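Local coordinates for protein phosphoribosyl-AMP cyclohydrolase (Medicago truncatula, PDB 7BGM) that probably catalyses two successive steps of histidine biosynthesis, removing diphosphate from phosphoribosyl-ATP and then opening the adenine ring of the resulting phosphoribosyl-AMP, at residues 50-55 / 61-66. Numbering follows the deposited sequence.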
loop_
_atom_site.group_PDB
_atom_site.type_symbol
_atom_site.label_atom_id
_atom_site.label_comp_id
_atom_site.label_asym_id
_atom_site.label_seq_id
_atom_site.Cartn_x
_atom_site.Cartn_y
_atom_site.Cartn_z
ATOM N N LYS A 50 -0.764 8.348 -18.486
ATOM C CA LYS A 50 -1.740 8.958 -17.590
ATOM C C LYS A 50 -2.917 8.004 -17.449
ATOM O O LYS A 50 -3.419 7.500 -18.462
ATOM C CB LYS A 50 -2.164 10.320 -18.149
ATOM C CG LYS A 50 -1.012 11.277 -18.097
ATOM C CD LYS A 50 -1.384 12.665 -18.540
ATOM C CE LYS A 50 -0.187 13.565 -18.371
ATOM N NZ LYS A 50 -0.610 15.002 -18.447
ATOM N N ALA A 51 -3.335 7.736 -16.204
ATOM C CA ALA A 51 -4.412 6.769 -15.960
ATOM C C ALA A 51 -5.681 7.172 -16.703
ATOM O O ALA A 51 -6.235 8.252 -16.463
ATOM C CB ALA A 51 -4.709 6.638 -14.452
ATOM N N THR A 52 -6.171 6.276 -17.568
ATOM C CA THR A 52 -7.309 6.535 -18.442
ATOM C C THR A 52 -8.313 5.403 -18.298
ATOM O O THR A 52 -7.933 4.224 -18.203
ATOM C CB THR A 52 -6.824 6.687 -19.897
ATOM O OG1 THR A 52 -5.898 7.776 -19.962
ATOM C CG2 THR A 52 -7.983 6.978 -20.838
ATOM N N PHE A 53 -9.598 5.770 -18.301
ATOM C CA PHE A 53 -10.696 4.873 -17.956
ATOM C C PHE A 53 -11.784 5.006 -19.001
ATOM O O PHE A 53 -11.776 5.921 -19.833
ATOM C CB PHE A 53 -11.282 5.195 -16.564
ATOM C CG PHE A 53 -10.277 5.090 -15.454
ATOM C CD1 PHE A 53 -10.066 3.877 -14.790
ATOM C CD2 PHE A 53 -9.536 6.204 -15.077
ATOM C CE1 PHE A 53 -9.097 3.772 -13.773
ATOM C CE2 PHE A 53 -8.585 6.120 -14.072
ATOM C CZ PHE A 53 -8.374 4.904 -13.386
ATOM N N TYR A 54 -12.741 4.091 -18.940
ATOM C CA TYR A 54 -13.989 4.208 -19.695
ATOM C C TYR A 54 -15.142 4.411 -18.724
ATOM O O TYR A 54 -15.340 3.592 -17.823
ATOM C CB TYR A 54 -14.227 2.956 -20.522
ATOM C CG TYR A 54 -15.465 2.987 -21.381
ATOM C CD1 TYR A 54 -15.459 3.627 -22.618
ATOM C CD2 TYR A 54 -16.632 2.360 -20.969
ATOM C CE1 TYR A 54 -16.587 3.645 -23.414
ATOM C CE2 TYR A 54 -17.779 2.374 -21.774
ATOM C CZ TYR A 54 -17.739 3.023 -22.985
ATOM O OH TYR A 54 -18.860 3.037 -23.787
ATOM N N SER A 55 -15.917 5.472 -18.917
ATOM C CA SER A 55 -17.079 5.729 -18.062
ATOM C C SER A 55 -18.284 4.952 -18.588
ATOM O O SER A 55 -18.714 5.161 -19.725
ATOM C CB SER A 55 -17.397 7.223 -17.989
ATOM O OG SER A 55 -18.722 7.453 -17.503
ATOM N N LEU A 61 -14.414 7.596 -23.008
ATOM C CA LEU A 61 -13.100 7.595 -22.378
ATOM C C LEU A 61 -12.928 8.858 -21.547
ATOM O O LEU A 61 -13.439 9.923 -21.897
ATOM C CB LEU A 61 -12.008 7.532 -23.442
ATOM C CG LEU A 61 -10.889 6.505 -23.318
ATOM C CD1 LEU A 61 -11.491 5.105 -23.245
ATOM C CD2 LEU A 61 -9.946 6.650 -24.504
ATOM N N TRP A 62 -12.192 8.743 -20.447
ATOM C CA TRP A 62 -11.798 9.930 -19.698
ATOM C C TRP A 62 -10.502 9.657 -18.967
ATOM O O TRP A 62 -10.225 8.535 -18.542
ATOM C CB TRP A 62 -12.869 10.401 -18.707
ATOM C CG TRP A 62 -13.110 9.476 -17.536
ATOM C CD1 TRP A 62 -13.792 8.271 -17.547
ATOM C CD2 TRP A 62 -12.723 9.708 -16.184
ATOM N NE1 TRP A 62 -13.825 7.732 -16.259
ATOM C CE2 TRP A 62 -13.194 8.608 -15.407
ATOM C CE3 TRP A 62 -12.055 10.759 -15.535
ATOM C CZ2 TRP A 62 -12.977 8.517 -14.023
ATOM C CZ3 TRP A 62 -11.862 10.678 -14.165
ATOM C CH2 TRP A 62 -12.302 9.547 -13.420
ATOM N N THR A 63 -9.708 10.702 -18.848
ATOM C CA THR A 63 -8.407 10.625 -18.204
ATOM C C THR A 63 -8.532 11.326 -16.863
ATOM O O THR A 63 -8.989 12.480 -16.802
ATOM C CB THR A 63 -7.340 11.264 -19.078
ATOM O OG1 THR A 63 -7.236 10.519 -20.307
ATOM C CG2 THR A 63 -5.973 11.293 -18.354
ATOM N N LYS A 64 -8.167 10.624 -15.796
ATOM C CA LYS A 64 -8.212 11.222 -14.477
ATOM C C LYS A 64 -7.320 12.456 -14.454
ATOM O O LYS A 64 -6.147 12.387 -14.841
ATOM C CB LYS A 64 -7.781 10.195 -13.442
ATOM C CG LYS A 64 -7.567 10.771 -12.087
ATOM C CD LYS A 64 -8.904 11.245 -11.510
ATOM C CE LYS A 64 -8.755 12.488 -10.695
ATOM N NZ LYS A 64 -10.119 12.891 -10.167
ATOM N N GLY A 65 -7.891 13.608 -14.065
ATOM C CA GLY A 65 -7.162 14.866 -14.077
ATOM C C GLY A 65 -7.384 15.731 -15.307
ATOM O O GLY A 65 -6.892 16.892 -15.346
ATOM N N GLU A 66 -8.134 15.245 -16.316
ATOM C CA GLU A 66 -8.289 16.089 -17.499
ATOM C C GLU A 66 -8.955 17.427 -17.177
ATOM O O GLU A 66 -8.678 18.411 -17.862
ATOM C CB GLU A 66 -9.068 15.375 -18.589
ATOM C CG GLU A 66 -10.500 15.141 -18.289
ATOM C CD GLU A 66 -11.176 14.531 -19.500
ATOM O OE1 GLU A 66 -11.775 15.288 -20.298
ATOM O OE2 GLU A 66 -11.056 13.304 -19.679
HETATM O O HOH W 1 -4.471 10.297 -15.006
#
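Phe53 and Trp62 form the hydrogen-bonded pair of an antiparallel ladder, Phe53 N giving to Trp62 O at 2.8 Å and Trp62 N to Phe53 O at 2.9 Å. Beyond them Lys64 N reaches Ala51 O at 3.1 Å, and a water donates to both Ala51 O and Lys64 O, bridging the two segments where strand 52-55 starts and strand 61-63 stops. Thr52 and Thr63, beta-branched and so suited to extended strands, form a non-hydrogen-bonded pair on the face they share with Leu61: Thr52 OG1 lies 3.1 Å from Thr63 OG1 and donates to Lys50 O from above the carbonyl plane. With OG1 beside the backbone N (chi1 -60°), Thr52 CG2 lies opposite that N and meets Leu61 CG at 3.8 Å, against helix 39-48. A glycine in place of Thr52 would probably leave Lys50 O without this hydroxyl donor and open a gap beside Leu61. The other face is aromatic: Trp62, its chi1 at 68°, swings its indole toward strand 52-55, NE1 3.6 Å from Phe53 CB. Its six-membered ring lies oblique to the Phe53 ring, planes at 34°, while Met33 touches both side chains. A type II turn from Thr63 to Glu66, closed by Glu66 N to Thr63 O, puts Gly65 at a positive phi that glycine tolerates, and the Glu66 carboxylate accepts from Thr63 N. Lys64 NZ bonds to Thr96 O. This beta hairpin of the cyclohydrolase domain contributes Trp62, Lys64, Gly65 and Glu66 to AMP-binding sites.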